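Local coordinates for putative glycoside hydrolase (Parabacteroides distasonis ATCC 8503, PDB 3GYC), which is a putative glycoside hydrolase of the cellulase-like TIM-barrel family and probably cleaves glycosidic bonds in carbohydrates, at residues D229-H234 and R295-P300. Numbering follows the deposited sequence.
Sequences DLYEHH and RKNRRP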
loop_
_atom_site.group_PDB
_atom_site.type_symbol
_atom_site.label_atom_id
_atom_site.label_comp_id
_atom_site.label_asym_id
_atom_site.label_seq_id
_atom_site.Cartn_x
_atom_site.Cartn_y
_atom_site.Cartn_z
ATOM N N ASP A 229 12.833 -8.575 -1.282
ATOM C CA ASP A 229 13.263 -8.649 0.136
ATOM C C ASP A 229 12.080 -8.890 1.091
ATOM O O ASP A 229 12.267 -9.275 2.250
ATOM C CB ASP A 229 13.990 -7.358 0.533
ATOM C CG ASP A 229 15.360 -7.194 -0.151
ATOM O OD1 ASP A 229 16.020 -8.246 -0.427
ATOM O OD2 ASP A 229 15.823 -6.017 -0.396
ATOM N N LEU A 230 10.879 -8.564 0.613
ATOM C CA LEU A 230 9.627 -8.730 1.335
ATOM C C LEU A 230 8.470 -8.773 0.340
ATOM O O LEU A 230 8.639 -8.441 -0.831
ATOM C CB LEU A 230 9.385 -7.589 2.321
ATOM C CG LEU A 230 9.328 -6.165 1.803
ATOM C CD1 LEU A 230 8.204 -5.325 2.443
ATOM C CD2 LEU A 230 10.690 -5.457 1.951
ATOM N N TYR A 231 7.292 -9.169 0.792
ATOM C CA TYR A 231 6.147 -9.151 -0.073
ATOM C C TYR A 231 5.148 -8.172 0.559
ATOM O O TYR A 231 4.898 -8.222 1.783
ATOM C CB TYR A 231 5.455 -10.531 -0.258
ATOM C CG TYR A 231 6.312 -11.719 -0.597
ATOM C CD1 TYR A 231 7.503 -11.594 -1.310
ATOM C CD2 TYR A 231 5.887 -13.011 -0.258
ATOM C CE1 TYR A 231 8.272 -12.715 -1.607
ATOM C CE2 TYR A 231 6.633 -14.126 -0.584
ATOM C CZ TYR A 231 7.807 -13.974 -1.270
ATOM O OH TYR A 231 8.535 -15.078 -1.556
ATOM N N GLU A 232 4.618 -7.264 -0.260
ATOM C CA GLU A 232 3.576 -6.330 0.169
ATOM C C GLU A 232 2.378 -6.782 -0.652
ATOM O O GLU A 232 2.326 -6.502 -1.825
ATOM C CB GLU A 232 3.983 -4.869 -0.077
ATOM C CG GLU A 232 3.281 -3.831 0.863
ATOM C CD GLU A 232 1.967 -3.243 0.356
ATOM O OE1 GLU A 232 1.980 -2.594 -0.713
ATOM O OE2 GLU A 232 0.928 -3.346 1.050
ATOM N N HIS A 233 1.445 -7.526 -0.048
ATOM C CA HIS A 233 0.363 -8.116 -0.793
ATOM C C HIS A 233 -0.965 -7.543 -0.344
ATOM O O HIS A 233 -1.235 -7.429 0.847
ATOM C CB HIS A 233 0.367 -9.638 -0.696
ATOM C CG HIS A 233 -0.210 -10.277 -1.917
ATOM N ND1 HIS A 233 0.566 -10.595 -3.009
ATOM C CD2 HIS A 233 -1.491 -10.527 -2.272
ATOM C CE1 HIS A 233 -0.211 -11.068 -3.968
ATOM N NE2 HIS A 233 -1.465 -11.029 -3.548
ATOM N N HIS A 234 -1.782 -7.147 -1.315
ATOM C CA HIS A 234 -3.064 -6.522 -1.022
ATOM C C HIS A 234 -4.142 -7.599 -1.015
ATOM O O HIS A 234 -4.224 -8.386 -1.945
ATOM C CB HIS A 234 -3.358 -5.408 -2.029
ATOM C CG HIS A 234 -2.279 -4.363 -2.097
ATOM N ND1 HIS A 234 -2.237 -3.396 -3.083
ATOM C CD2 HIS A 234 -1.187 -4.151 -1.313
ATOM C CE1 HIS A 234 -1.205 -2.594 -2.863
ATOM N NE2 HIS A 234 -0.529 -3.050 -1.820
ATOM N N ARG A 295 6.127 -18.259 4.550
ATOM C CA ARG A 295 6.945 -19.042 5.473
ATOM C C ARG A 295 7.867 -20.001 4.707
ATOM O O ARG A 295 9.030 -20.162 5.075
ATOM C CB ARG A 295 6.083 -19.767 6.506
ATOM C CG ARG A 295 6.910 -20.597 7.514
ATOM C CD ARG A 295 6.062 -21.355 8.525
ATOM N NE ARG A 295 5.394 -20.432 9.442
ATOM C CZ ARG A 295 4.111 -20.092 9.383
ATOM N NH1 ARG A 295 3.297 -20.635 8.489
ATOM N NH2 ARG A 295 3.632 -19.223 10.253
ATOM N N LYS A 296 7.348 -20.611 3.641
ATOM C CA LYS A 296 8.132 -21.494 2.790
ATOM C C LYS A 296 9.275 -20.737 2.130
ATOM O O LYS A 296 10.400 -21.209 2.101
ATOM C CB LYS A 296 7.235 -22.112 1.708
ATOM C CG LYS A 296 7.893 -23.189 0.855
ATOM N N ASN A 297 8.971 -19.558 1.590
ATOM C CA ASN A 297 9.955 -18.734 0.891
ATOM C C ASN A 297 10.815 -17.927 1.827
ATOM O O ASN A 297 11.772 -17.302 1.387
ATOM C CB ASN A 297 9.258 -17.814 -0.136
ATOM C CG ASN A 297 8.657 -18.594 -1.305
ATOM O OD1 ASN A 297 8.987 -19.745 -1.501
ATOM N ND2 ASN A 297 7.807 -17.956 -2.098
ATOM N N ARG A 298 10.475 -17.965 3.116
ATOM C CA ARG A 298 11.197 -17.257 4.160
ATOM C C ARG A 298 11.296 -15.745 3.867
ATOM O O ARG A 298 12.366 -15.153 3.864
ATOM C CB ARG A 298 12.562 -17.914 4.375
ATOM C CG ARG A 298 12.440 -19.404 4.680
ATOM C CD ARG A 298 13.777 -20.068 4.853
ATOM N NE ARG A 298 14.529 -19.553 5.994
ATOM C CZ ARG A 298 14.367 -19.969 7.250
ATOM N NH1 ARG A 298 13.436 -20.869 7.539
ATOM N NH2 ARG A 298 15.114 -19.453 8.218
ATOM N N ARG A 299 10.140 -15.118 3.650
ATOM C CA ARG A 299 10.071 -13.689 3.382
ATOM C C ARG A 299 9.063 -13.021 4.289
ATOM O O ARG A 299 8.003 -13.600 4.562
ATOM C CB ARG A 299 9.690 -13.458 1.917
ATOM C CG ARG A 299 10.780 -13.809 0.943
ATOM C CD ARG A 299 11.965 -12.876 1.109
ATOM N NE ARG A 299 13.012 -13.115 0.122
ATOM C CZ ARG A 299 13.938 -14.059 0.220
ATOM N NH1 ARG A 299 13.948 -14.913 1.239
ATOM N NH2 ARG A 299 14.858 -14.155 -0.719
ATOM N N PRO A 300 9.367 -11.794 4.743
ATOM C CA PRO A 300 8.419 -11.093 5.596
ATOM C C PRO A 300 7.282 -10.528 4.774
ATOM O O PRO A 300 7.440 -10.286 3.586
ATOM C CB PRO A 300 9.234 -9.983 6.240
ATOM C CG PRO A 300 10.468 -9.858 5.462
ATOM C CD PRO A 300 10.678 -11.125 4.686
#
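With chi1 at -49°, Tyr231 sets CG beside its own backbone N, anti to the carbonyl carbon, and the phenol reaches across to the end of helix 276-297; Asn297 and Arg299 take the same first torsion. Chi1 of Arg299 lays CG beside CB against the Tyr231 ring, and the bend at chi2 (-66°) turns CD to Asp229 O. Arg299 CB lies over one face of the Tyr231 ring in a CH-pi contact, 3.9 Å from the centroid and offset toward the rim, and Arg299 CG touches Tyr231 CZ at 3.7 Å. At the ring edge, the Asn297 amide, turned nearly perpendicular to the ring, donates from ND2 to Tyr231 OH over 3.0 Å; the bond is bent. Arg298, with positive phi, is the C' residue of the Schellman motif that ends this helix, and the chain then runs through Arg299 and Pro300 into strand 301-303. Here, on the parallel TIM-barrel sheet, that strand neighbours 231-232, and the bond from Tyr231 N to Pro300 O (3.0 Å), almost straight along the C=O axis, starts the pairing that Val302 continues. An alanine in place of Tyr231 removes the phenol and ring, and would probably loosen the hold of Asn297 and the Arg299 methylenes on strand 231-232. Next to this bond, Pro300 CD packs on Asp229 O (3.4 Å), and Pro300 CG meets Leu230 CB at 4.0 Å. The guanidinium of Arg299 is tied down by NH1 to Arg298 O and NE to Leu228 O. Asp229 points its CB away from 295-300, its carboxylate forms salt bridges with Lys388 and Arg200, and helix 384-390 touches Asp229, Leu230, Arg299 and Pro300.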